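PDB 2GVH: AGR_L_2016p from Agrobacterium tumefaciens, which probably hydrolyses acyl-CoA thioesters to free fatty acid and coenzyme A, carrying two hotdog-type thioesterase domains in one chain. Local coordinates for residues 31-36 and 44-49; 56-61 and 107-112; 88-93 and 190-195. All coordinates share one frame; numbering follows the deposited sequence.

In the fold
From the N terminus, interaction 1 closes first. It folds the end of helix 40-46 back over strand 29-35 across a short connection. Helix 49-67 follows, and interaction 2 sets it on strand 104-115, closing a loop of 45 residues. Interaction 3 opens inside that loop, at strand 89-100, and ends far beyond it on helix 179-198, so interactions 2 and 3 cross. Interaction 1 stands in series before both. All three reach the first antiparallel sheet, where strand 89-100 lies between strands 29-35 and 104-115. Interactions 1 and 2 belong to the first hotdog domain, whereas interaction 3 ties that sheet to the helix of the second.

Interaction 1 of 3, residues 31-36 and 44-49; sequences LIDIVF and GTLFGG
Strand 29-35, outermost in the first hotdog sheet within this chain, is met at Val35 and Asp33 by Leu46, from the last turn of the short helix that precedes the long helix of the domain. Leu46 CD2 lies 3.9 Å from CG2 of Val35, and the two side chains cross at a slant. In Val35 the touching branch sits beside the backbone N, with CG1 anti to that N (chi1 176°). The other branch of Leu46, CD1, lies against Asp33. These two side chains lie alongside each other and run in opposing senses. Asp33 OD2 comes within 3.2 Å of Leu46 CD1, a non-polar contact with no hydrogen bond.

The chain turns sharply after Leu46, with Phe47 at the centre of an inverse gamma turn. Gly48 is the N-cap residue of helix 49-67, which the sheet wraps in a hotdog domain. Leu46 CD2 also rests over the centre of the Phe47 ring, 4.1 Å above its plane. Leu46 further touches Val91 and Met111 of the same sheet. The carboxylate of Asp33 has weak polar partners: OD2 has a weak hydrogen bond with His42 NE2, and OD1 a long, weak ion pair with Lys188 NZ.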
ATOM      1  N   LEU B  31       5.760  17.778  -2.847  1.00 65.66           N
ATOM      2  CA  LEU B  31       5.389  16.474  -2.292  1.00 64.68           C
ATOM      3  C   LEU B  31       6.664  15.828  -1.761  1.00 66.85           C
ATOM      4  O   LEU B  31       7.654  15.759  -2.472  1.00 69.17           O
ATOM      5  CB  LEU B  31       4.839  15.583  -3.397  1.00 62.51           C
ATOM      6  CG  LEU B  31       4.215  14.226  -3.094  1.00 62.81           C
ATOM      7  CD1 LEU B  31       3.129  13.955  -4.127  1.00 56.83           C
ATOM      8  CD2 LEU B  31       5.237  13.064  -3.071  1.00 56.29           C
ATOM      9  N   ILE B  32       6.641  15.330  -0.538  1.00 67.37           N
ATOM     10  CA  ILE B  32       7.850  14.942   0.119  1.00 69.81           C
ATOM     11  C   ILE B  32       7.751  13.514   0.599  1.00 71.43           C
ATOM     12  O   ILE B  32       6.775  13.148   1.235  1.00 74.75           O
ATOM     13  CB  ILE B  32       8.210  15.897   1.286  1.00 68.74           C
ATOM     14  CG1 ILE B  32       8.717  17.205   0.708  1.00 70.33           C
ATOM     15  CG2 ILE B  32       9.333  15.323   2.052  1.00 73.58           C
ATOM     16  CD1 ILE B  32       8.932  18.336   1.672  1.00 72.24           C
ATOM     17  N   ASP B  33       8.752  12.708   0.267  1.00 70.29           N
ATOM     18  CA  ASP B  33       8.828  11.348   0.757  1.00 68.38           C
ATOM     19  C   ASP B  33      10.146  11.082   1.471  1.00 66.74           C
ATOM     20  O   ASP B  33      11.178  11.575   1.083  1.00 67.18           O
ATOM     21  CB  ASP B  33       8.669  10.376  -0.387  1.00 68.75           C
ATOM     22  CG  ASP B  33       8.337   8.954   0.094  1.00 81.58           C
ATOM     23  OD1 ASP B  33       7.986   8.761   1.298  1.00 87.22           O
ATOM     24  OD2 ASP B  33       8.435   8.014  -0.737  1.00 87.37           O
ATOM     25  N   ILE B  34      10.108  10.304   2.528  1.00 67.43           N
ATOM     26  CA  ILE B  34      11.327   9.942   3.253  1.00 68.14           C
ATOM     27  C   ILE B  34      11.815   8.571   2.884  1.00 67.84           C
ATOM     28  O   ILE B  34      11.037   7.649   2.902  1.00 71.11           O
ATOM     29  CB  ILE B  34      11.082   9.916   4.731  1.00 67.54           C
ATOM     30  CG1 ILE B  34      10.623  11.272   5.185  1.00 65.47           C
ATOM     31  CG2 ILE B  34      12.366   9.523   5.484  1.00 73.39           C
ATOM     32  CD1 ILE B  34       9.553  11.139   6.180  1.00 64.95           C
ATOM     33  N   VAL B  35      13.099   8.433   2.571  1.00 67.85           N
ATOM     34  CA  VAL B  35      13.720   7.094   2.456  1.00 68.63           C
ATOM     35  C   VAL B  35      14.641   6.929   3.661  1.00 70.88           C
ATOM     36  O   VAL B  35      15.628   7.647   3.776  1.00 74.49           O
ATOM     37  CB  VAL B  35      14.559   6.969   1.159  1.00 67.36           C
ATOM     38  CG1 VAL B  35      15.265   5.641   1.084  1.00 67.90           C
ATOM     39  CG2 VAL B  35      13.713   7.161  -0.047  1.00 66.62           C
ATOM     40  N   PHE B  36      14.332   6.001   4.546  1.00 71.34           N
ATOM     41  CA  PHE B  36      15.156   5.767   5.750  1.00 72.43           C
ATOM     42  C   PHE B  36      16.473   5.027   5.511  1.00 73.78           C
ATOM     43  O   PHE B  36      16.557   4.204   4.605  1.00 75.54           O
ATOM     44  CB  PHE B  36      14.360   4.972   6.794  1.00 71.46           C
ATOM     45  CG  PHE B  36      13.325   5.772   7.496  1.00 69.96           C
ATOM     46  CD1 PHE B  36      12.045   5.895   6.976  1.00 73.28           C
ATOM     47  CD2 PHE B  36      13.626   6.426   8.673  1.00 68.90           C
ATOM     48  CE1 PHE B  36      11.069   6.675   7.626  1.00 76.19           C
ATOM     49  CE2 PHE B  36      12.661   7.203   9.328  1.00 76.02           C
ATOM     50  CZ  PHE B  36      11.386   7.325   8.807  1.00 74.93           C
ATOM     51  N   GLY B  44      15.693   1.424  -3.663  1.00 83.10           N
ATOM     52  CA  GLY B  44      15.768   0.805  -4.983  1.00 83.67           C
ATOM     53  C   GLY B  44      14.591   1.107  -5.890  1.00 84.21           C
ATOM     54  O   GLY B  44      14.714   1.012  -7.109  1.00 85.29           O
ATOM     55  N   THR B  45      13.448   1.456  -5.294  1.00 83.25           N
ATOM     56  CA  THR B  45      12.249   1.765  -6.057  1.00 81.67           C
ATOM     57  C   THR B  45      12.074   3.253  -6.249  1.00 80.77           C
ATOM     58  O   THR B  45      11.630   3.697  -7.305  1.00 81.40           O
ATOM     59  CB  THR B  45      10.962   1.211  -5.403  1.00 82.90           C
ATOM     60  OG1 THR B  45      10.879   1.639  -4.034  1.00 81.16           O
ATOM     61  CG2 THR B  45      10.915  -0.301  -5.505  1.00 76.28           C
ATOM     62  N   LEU B  46      12.418   4.019  -5.223  1.00 79.87           N
ATOM     63  CA  LEU B  46      12.287   5.462  -5.297  1.00 77.93           C
ATOM     64  C   LEU B  46      13.331   6.078  -6.222  1.00 76.87           C
ATOM     65  O   LEU B  46      13.024   6.982  -6.980  1.00 77.98           O
ATOM     66  CB  LEU B  46      12.362   6.075  -3.909  1.00 78.00           C
ATOM     67  CG  LEU B  46      11.893   7.521  -3.912  1.00 74.86           C
ATOM     68  CD1 LEU B  46      10.848   7.742  -2.876  1.00 80.36           C
ATOM     69  CD2 LEU B  46      13.078   8.399  -3.675  1.00 82.49           C
ATOM     70  N   PHE B  47      14.568   5.608  -6.158  1.00 76.23           N
ATOM     71  CA  PHE B  47      15.549   5.997  -7.158  1.00 75.39           C
ATOM     72  C   PHE B  47      15.436   4.959  -8.256  1.00 76.61           C
ATOM     73  O   PHE B  47      16.301   4.083  -8.456  1.00 79.24           O
ATOM     74  CB  PHE B  47      16.929   6.072  -6.535  1.00 74.67           C
ATOM     75  CG  PHE B  47      17.019   7.059  -5.414  1.00 74.09           C
ATOM     76  CD1 PHE B  47      17.027   8.415  -5.676  1.00 71.80           C
ATOM     77  CD2 PHE B  47      17.096   6.625  -4.089  1.00 73.67           C
ATOM     78  CE1 PHE B  47      17.106   9.331  -4.657  1.00 69.07           C
ATOM     79  CE2 PHE B  47      17.197   7.530  -3.056  1.00 69.38           C
ATOM     80  CZ  PHE B  47      17.194   8.896  -3.346  1.00 71.21           C
ATOM     81  N   GLY B  48      14.309   5.054  -8.945  1.00 77.18           N
ATOM     82  CA  GLY B  48      13.808   4.005  -9.829  1.00 73.90           C
ATOM     83  C   GLY B  48      12.406   4.441 -10.175  1.00 73.40           C
ATOM     84  O   GLY B  48      12.090   5.658 -10.161  1.00 73.89           O
ATOM     85  N   GLY B  49      11.559   3.454 -10.444  1.00 72.30           N
ATOM     86  CA  GLY B  49      10.237   3.688 -11.021  1.00 68.78           C
ATOM     87  C   GLY B  49       9.311   4.474 -10.116  1.00 66.78           C
ATOM     88  O   GLY B  49       8.535   5.316 -10.582  1.00 66.79           O
TER

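Interaction 2 of 3, residues 56-61 and 107-112; sequences DRVAFI and VEVEMV
No flat group meets another across this contact: Val58 and Ala59 of the helix face Val107 and Val109 of the strand through aliphatic carbons alone. The aromatic residues lie around it. Phe93, from the neighbouring strand, packs its CB on Val58, and Phe129 packs on Val109. The Phe60 ring, on the far side of the helix, meets Phe178 of the second subunit edge-to-face.

Val109 splits its two methyls between consecutive helix residues. Val109 CG1, anti to the backbone N (chi1 176°), lies 4.1 Å from CG1 of Val58. Val109 CG2, beside the backbone N, lies 4.0 Å from CB of Ala59. Val58 offers the methyl that sits between its own backbone N and carbonyl carbon (chi1 51°). Ala59 is also touched by Val107, two residues back on the same face of the strand. Val107 CG1 stands 4.1 Å from Ala59 CA and 4.2 Å from Ala59 CB, so it lies against backbone and methyl together.

Helix 49-67 is the long helix of the first hotdog domain, and strand 104-115 lies in the middle of the sheet that wraps it. The two short segments run at 140° to each other, and their axes approach to 8.7 Å. This spacing is consistent with the small side chain of Ala59 at the interface. The charged groups find partners away from this interface: Arg57 forms a salt bridge with Glu164, and Glu108 forms one with Arg126. Asp56 is buried, and its OD1 is hydrogen-bonded to Thr73 OG1.

With no hydrogen bond or ion pair across it, the contact rests on dispersion forces and the exclusion of water from four buried residues, so the fit of helix on strand probably depends on the shapes of these methyl groups.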
ATOM      1  N   ASP B  56       5.253  12.177 -11.419  1.00 60.74           N
ATOM      2  CA  ASP B  56       4.028  12.371 -12.138  1.00 61.06           C
ATOM      3  C   ASP B  56       2.926  12.780 -11.177  1.00 61.36           C
ATOM      4  O   ASP B  56       2.138  13.672 -11.491  1.00 59.57           O
ATOM      5  CB  ASP B  56       3.705  11.148 -12.982  1.00 62.56           C
ATOM      6  CG  ASP B  56       2.275  11.126 -13.482  1.00 71.51           C
ATOM      7  OD1 ASP B  56       2.010  11.670 -14.572  1.00 76.07           O
ATOM      8  OD2 ASP B  56       1.423  10.514 -12.780  1.00 73.83           O
ATOM      9  N   ARG B  57       2.863  12.131  -9.996  1.00 62.41           N
ATOM     10  CA  ARG B  57       1.783  12.513  -9.037  1.00 62.66           C
ATOM     11  C   ARG B  57       1.775  14.030  -8.735  1.00 64.21           C
ATOM     12  O   ARG B  57       0.729  14.688  -8.793  1.00 69.07           O
ATOM     13  CB  ARG B  57       1.830  11.698  -7.764  1.00 62.43           C
ATOM     14  CG  ARG B  57       0.467  11.586  -7.026  1.00 66.02           C
ATOM     15  CD  ARG B  57       0.617  10.983  -5.613  1.00 64.58           C
ATOM     16  NE  ARG B  57       1.174   9.662  -5.714  1.00 74.64           N
ATOM     17  CZ  ARG B  57       1.934   9.076  -4.798  1.00 77.91           C
ATOM     18  NH1 ARG B  57       2.254   9.683  -3.664  1.00 67.15           N
ATOM     19  NH2 ARG B  57       2.385   7.856  -5.030  1.00 84.81           N
ATOM     20  N   VAL B  58       2.933  14.610  -8.459  1.00 61.01           N
ATOM     21  CA  VAL B  58       2.930  16.010  -8.070  1.00 58.69           C
ATOM     22  C   VAL B  58       2.682  16.903  -9.288  1.00 59.71           C
ATOM     23  O   VAL B  58       2.173  18.024  -9.174  1.00 60.84           O
ATOM     24  CB  VAL B  58       4.216  16.382  -7.319  1.00 59.31           C
ATOM     25  CG1 VAL B  58       5.472  15.941  -8.111  1.00 55.31           C
ATOM     26  CG2 VAL B  58       4.235  17.850  -6.963  1.00 58.36           C
ATOM     27  N   ALA B  59       3.025  16.392 -10.459  1.00 58.54           N
ATOM     28  CA  ALA B  59       2.689  17.052 -11.692  1.00 59.15           C
ATOM     29  C   ALA B  59       1.189  17.142 -11.829  1.00 60.04           C
ATOM     30  O   ALA B  59       0.636  18.230 -12.072  1.00 61.09           O
ATOM     31  CB  ALA B  59       3.260  16.319 -12.831  1.00 60.78           C
ATOM     32  N   PHE B  60       0.552  15.988 -11.667  1.00 59.69           N
ATOM     33  CA  PHE B  60      -0.881  15.844 -11.695  1.00 61.06           C
ATOM     34  C   PHE B  60      -1.585  16.852 -10.775  1.00 62.84           C
ATOM     35  O   PHE B  60      -2.422  17.678 -11.247  1.00 63.72           O
ATOM     36  CB  PHE B  60      -1.268  14.403 -11.360  1.00 62.20           C
ATOM     37  CG  PHE B  60      -2.729  14.211 -11.115  1.00 62.55           C
ATOM     38  CD1 PHE B  60      -3.609  14.059 -12.169  1.00 67.35           C
ATOM     39  CD2 PHE B  60      -3.230  14.181  -9.828  1.00 67.65           C
ATOM     40  CE1 PHE B  60      -4.968  13.881 -11.951  1.00 68.83           C
ATOM     41  CE2 PHE B  60      -4.595  14.008  -9.598  1.00 65.05           C
ATOM     42  CZ  PHE B  60      -5.458  13.846 -10.659  1.00 65.40           C
ATOM     43  N   ILE B  61      -1.215  16.814  -9.493  1.00 61.91           N
ATOM     44  CA  ILE B  61      -1.748  17.752  -8.500  1.00 58.47           C
ATOM     45  C   ILE B  61      -1.581  19.206  -8.986  1.00 60.21           C
ATOM     46  O   ILE B  61      -2.529  19.996  -8.928  1.00 60.92           O
ATOM     47  CB  ILE B  61      -1.060  17.572  -7.155  1.00 57.53           C
ATOM     48  CG1 ILE B  61      -1.297  16.148  -6.595  1.00 59.70           C
ATOM     49  CG2 ILE B  61      -1.520  18.625  -6.166  1.00 52.30           C
ATOM     50  CD1 ILE B  61      -0.474  15.837  -5.332  1.00 52.58           C
ATOM     51  N   VAL B 107       4.204  20.870 -17.358  1.00 61.36           N
ATOM     52  CA  VAL B 107       4.583  20.971 -15.969  1.00 62.35           C
ATOM     53  C   VAL B 107       6.020  20.535 -15.757  1.00 63.27           C
ATOM     54  O   VAL B 107       6.446  19.499 -16.233  1.00 63.00           O
ATOM     55  CB  VAL B 107       3.641  20.169 -15.060  1.00 61.25           C
ATOM     56  CG1 VAL B 107       3.989  20.416 -13.624  1.00 60.62           C
ATOM     57  CG2 VAL B 107       2.199  20.580 -15.296  1.00 61.13           C
ATOM     58  N   GLU B 108       6.772  21.357 -15.041  1.00 65.34           N
ATOM     59  CA  GLU B 108       8.174  21.091 -14.765  1.00 63.97           C
ATOM     60  C   GLU B 108       8.329  20.546 -13.374  1.00 63.92           C
ATOM     61  O   GLU B 108       7.839  21.138 -12.416  1.00 62.15           O
ATOM     62  CB  GLU B 108       8.943  22.385 -14.893  1.00 66.17           C
ATOM     63  CG  GLU B 108      10.443  22.277 -14.741  1.00 74.41           C
ATOM     64  CD  GLU B 108      11.125  23.603 -15.070  1.00 83.89           C
ATOM     65  OE1 GLU B 108      11.131  24.505 -14.201  1.00 81.90           O
ATOM     66  OE2 GLU B 108      11.619  23.742 -16.211  1.00 82.64           O
ATOM     67  N   VAL B 109       9.026  19.428 -13.260  1.00 64.25           N
ATOM     68  CA  VAL B 109       9.136  18.751 -11.983  1.00 64.95           C
ATOM     69  C   VAL B 109      10.587  18.520 -11.609  1.00 66.44           C
ATOM     70  O   VAL B 109      11.365  17.987 -12.405  1.00 67.56           O
ATOM     71  CB  VAL B 109       8.403  17.406 -12.018  1.00 66.33           C
ATOM     72  CG1 VAL B 109       8.596  16.614 -10.708  1.00 67.06           C
ATOM     73  CG2 VAL B 109       6.953  17.646 -12.283  1.00 63.51           C
ATOM     74  N   GLU B 110      10.946  18.904 -10.394  1.00 67.00           N
ATOM     75  CA  GLU B 110      12.283  18.686  -9.896  1.00 69.02           C
ATOM     76  C   GLU B 110      12.224  17.710  -8.761  1.00 71.05           C
ATOM     77  O   GLU B 110      11.360  17.810  -7.897  1.00 72.65           O
ATOM     78  CB  GLU B 110      12.908  19.995  -9.410  1.00 70.23           C
ATOM     79  CG  GLU B 110      13.773  20.714 -10.421  1.00 70.03           C
HETATM   80  N   MSE B 111      13.146  16.757  -8.774  1.00 70.85           N
HETATM   81  CA  MSE B 111      13.280  15.766  -7.714  1.00 67.95           C
HETATM   82  C   MSE B 111      14.634  15.921  -6.984  1.00 67.70           C
HETATM   83  O   MSE B 111      15.724  15.564  -7.494  1.00 68.02           O
HETATM   84  CB  MSE B 111      13.136  14.353  -8.268  1.00 67.64           C
HETATM   85  CG  MSE B 111      13.579  13.262  -7.283  1.00 69.63           C
HETATM   86 SE   MSE B 111      13.483  11.431  -8.037  1.00 85.07          SE
HETATM   87  CE  MSE B 111      14.249  10.453  -6.610  1.00 80.48           C
ATOM     88  N   VAL B 112      14.572  16.447  -5.774  1.00 64.63           N
ATOM     89  CA  VAL B 112      15.781  16.675  -5.044  1.00 63.91           C
ATOM     90  C   VAL B 112      15.904  15.802  -3.788  1.00 64.42           C
ATOM     91  O   VAL B 112      15.057  15.802  -2.919  1.00 64.55           O
ATOM     92  CB  VAL B 112      15.876  18.131  -4.639  1.00 64.64           C
ATOM     93  CG1 VAL B 112      17.103  18.324  -3.758  1.00 58.49           C
ATOM     94  CG2 VAL B 112      15.921  19.034  -5.900  1.00 60.43           C
TER

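Interaction 3 of 3, residues 88-93 and 190-195; sequences GHIVEF and AFVAAS
This is a buried, largely apolar contact between the two halves of the chain: Ile90, on the first hotdog sheet, projects against Phe191, Val192 and Ser195 of the helix of the second hotdog domain. Ile90 is the single residue of its strand segment that touches the helix segment, and its branches reach three helix residues. Ile90 CG2 lies 4.3 Å from CG2 of Val192. Ile90 CG1 comes to the edge of the Phe191 ring, near its plane, 4.5 Å from CE1. With CG1 beside the backbone N and the chain beyond it extended (chi2 166°), CD1 reaches on to the helix. There Ile90 CD1 lies 4.1 Å from the backbone O of Val192 and also 4.1 Å from Ser195 OG.

In a hotdog domain the sheet wraps its own long helix, here 49-67. Phe93 of this strand packs on that helix, while Ile90 points toward helix 179-198 of the other half. The short strand and helix segments run at 112° to each other, with their axes 10.5 Å apart at closest approach. Ile32 on the adjacent strand joins the same patch, touching both Ile90 and Val192. Ser195 OG makes only a van der Waals contact with Ile90; its hydrogen bond goes to Lys200 O. Farther along the strand, Glu92 forms salt bridges with Arg30 and with Arg196 of helix 179-198.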
ATOM      1  N   GLY B  88      20.229   7.533   3.856  1.00 75.48           N
ATOM      2  CA  GLY B  88      18.826   7.951   3.966  1.00 71.11           C
ATOM      3  C   GLY B  88      18.602   9.348   3.438  1.00 69.22           C
ATOM      4  O   GLY B  88      19.500  10.187   3.553  1.00 69.78           O
ATOM      5  N   HIS B  89      17.408   9.619   2.891  1.00 66.13           N
ATOM      6  CA  HIS B  89      17.127  10.906   2.254  1.00 63.91           C
ATOM      7  C   HIS B  89      15.715  11.486   2.520  1.00 64.04           C
ATOM      8  O   HIS B  89      14.709  10.788   2.503  1.00 65.96           O
ATOM      9  CB  HIS B  89      17.301  10.776   0.725  1.00 63.24           C
ATOM     10  CG  HIS B  89      18.705  10.506   0.287  1.00 64.08           C
ATOM     11  ND1 HIS B  89      19.244   9.234   0.240  1.00 70.08           N
ATOM     12  CD2 HIS B  89      19.688  11.348  -0.111  1.00 62.93           C
ATOM     13  CE1 HIS B  89      20.497   9.306  -0.175  1.00 63.58           C
ATOM     14  NE2 HIS B  89      20.787  10.577  -0.395  1.00 62.20           N
ATOM     15  N   ILE B  90      15.618  12.783   2.725  1.00 61.81           N
ATOM     16  CA  ILE B  90      14.327  13.409   2.504  1.00 62.01           C
ATOM     17  C   ILE B  90      14.242  13.838   1.055  1.00 61.39           C
ATOM     18  O   ILE B  90      15.103  14.580   0.584  1.00 64.08           O
ATOM     19  CB  ILE B  90      14.069  14.637   3.352  1.00 57.16           C
ATOM     20  CG1 ILE B  90      14.041  14.278   4.816  1.00 61.14           C
ATOM     21  CG2 ILE B  90      12.728  15.181   2.995  1.00 56.31           C
ATOM     22  CD1 ILE B  90      14.115  15.499   5.734  1.00 62.79           C
ATOM     23  N   VAL B  91      13.204  13.392   0.358  1.00 60.27           N
ATOM     24  CA  VAL B  91      13.115  13.608  -1.093  1.00 61.10           C
ATOM     25  C   VAL B  91      11.969  14.510  -1.447  1.00 61.79           C
ATOM     26  O   VAL B  91      10.821  14.221  -1.119  1.00 65.52           O
ATOM     27  CB  VAL B  91      13.036  12.257  -1.859  1.00 58.14           C
ATOM     28  CG1 VAL B  91      13.230  12.456  -3.305  1.00 57.29           C
ATOM     29  CG2 VAL B  91      14.167  11.403  -1.388  1.00 57.38           C
ATOM     30  N   GLU B  92      12.268  15.605  -2.101  1.00 62.88           N
ATOM     31  CA  GLU B  92      11.244  16.587  -2.389  1.00 62.89           C
ATOM     32  C   GLU B  92      10.930  16.662  -3.854  1.00 61.96           C
ATOM     33  O   GLU B  92      11.815  16.839  -4.658  1.00 63.46           O
ATOM     34  CB  GLU B  92      11.673  17.963  -1.904  1.00 62.10           C
ATOM     35  CG  GLU B  92      10.530  18.958  -1.870  1.00 70.98           C
ATOM     36  CD  GLU B  92      10.931  20.367  -1.450  1.00 70.17           C
ATOM     37  OE1 GLU B  92      12.089  20.599  -1.085  1.00 80.79           O
ATOM     38  OE2 GLU B  92      10.080  21.275  -1.513  1.00 82.07           O
ATOM     39  N   PHE B  93       9.655  16.553  -4.197  1.00 62.33           N
ATOM     40  CA  PHE B  93       9.217  16.680  -5.569  1.00 60.98           C
ATOM     41  C   PHE B  93       8.460  18.003  -5.733  1.00 61.01           C
ATOM     42  O   PHE B  93       7.435  18.226  -5.090  1.00 64.80           O
ATOM     43  CB  PHE B  93       8.337  15.501  -5.937  1.00 57.88           C
ATOM     44  CG  PHE B  93       9.009  14.163  -5.748  1.00 62.31           C
ATOM     45  CD1 PHE B  93       9.163  13.619  -4.486  1.00 64.57           C
ATOM     46  CD2 PHE B  93       9.467  13.447  -6.833  1.00 62.49           C
ATOM     47  CE1 PHE B  93       9.783  12.393  -4.301  1.00 65.22           C
ATOM     48  CE2 PHE B  93      10.083  12.229  -6.670  1.00 65.47           C
ATOM     49  CZ  PHE B  93      10.242  11.681  -5.390  1.00 63.14           C
ATOM     50  N   ALA B 190       6.110  16.723  10.523  1.00 60.31           N
ATOM     51  CA  ALA B 190       6.893  17.074  11.706  1.00 61.49           C
ATOM     52  C   ALA B 190       8.297  16.450  11.640  1.00 63.39           C
ATOM     53  O   ALA B 190       9.291  17.056  12.031  1.00 64.53           O
ATOM     54  CB  ALA B 190       6.199  16.596  12.939  1.00 61.83           C
ATOM     55  N   PHE B 191       8.381  15.227  11.142  1.00 61.75           N
ATOM     56  CA  PHE B 191       9.674  14.607  10.958  1.00 60.94           C
ATOM     57  C   PHE B 191      10.520  15.398   9.974  1.00 63.82           C
ATOM     58  O   PHE B 191      11.674  15.646  10.218  1.00 64.37           O
ATOM     59  CB  PHE B 191       9.498  13.181  10.465  1.00 60.92           C
ATOM     60  CG  PHE B 191      10.778  12.537  10.116  1.00 64.98           C
ATOM     61  CD1 PHE B 191      11.424  12.850   8.918  1.00 60.01           C
ATOM     62  CD2 PHE B 191      11.389  11.675  10.996  1.00 59.25           C
ATOM     63  CE1 PHE B 191      12.646  12.296   8.593  1.00 59.09           C
ATOM     64  CE2 PHE B 191      12.605  11.103  10.668  1.00 68.50           C
ATOM     65  CZ  PHE B 191      13.237  11.415   9.471  1.00 68.53           C
ATOM     66  N   VAL B 192       9.927  15.820   8.861  1.00 66.43           N
ATOM     67  CA  VAL B 192      10.642  16.579   7.851  1.00 65.48           C
ATOM     68  C   VAL B 192      11.212  17.872   8.446  1.00 65.99           C
ATOM     69  O   VAL B 192      12.422  18.039   8.485  1.00 69.19           O
ATOM     70  CB  VAL B 192       9.727  16.867   6.625  1.00 68.38           C
ATOM     71  CG1 VAL B 192      10.290  18.012   5.716  1.00 60.09           C
ATOM     72  CG2 VAL B 192       9.470  15.590   5.839  1.00 67.84           C
ATOM     73  N   ALA B 193      10.360  18.772   8.922  1.00 63.65           N
ATOM     74  CA  ALA B 193      10.802  20.029   9.568  1.00 60.20           C
ATOM     75  C   ALA B 193      11.829  19.878  10.688  1.00 61.88           C
ATOM     76  O   ALA B 193      12.852  20.563  10.671  1.00 62.69           O
ATOM     77  CB  ALA B 193       9.607  20.817  10.093  1.00 58.11           C
ATOM     78  N   ALA B 194      11.564  19.016  11.672  1.00 61.90           N
ATOM     79  CA  ALA B 194      12.585  18.684  12.707  1.00 62.85           C
ATOM     80  C   ALA B 194      13.926  18.299  12.129  1.00 62.59           C
ATOM     81  O   ALA B 194      14.955  18.864  12.484  1.00 63.08           O
ATOM     82  CB  ALA B 194      12.106  17.523  13.641  1.00 62.84           C
ATOM     83  N   SER B 195      13.903  17.338  11.220  1.00 62.57           N
ATOM     84  CA  SER B 195      15.138  16.719  10.728  1.00 61.89           C
ATOM     85  C   SER B 195      15.923  17.692   9.910  1.00 61.55           C
ATOM     86  O   SER B 195      17.131  17.792  10.035  1.00 61.32           O
ATOM     87  CB  SER B 195      14.829  15.481   9.902  1.00 60.85           C
ATOM     88  OG  SER B 195      16.011  15.014   9.312  1.00 57.49           O
TER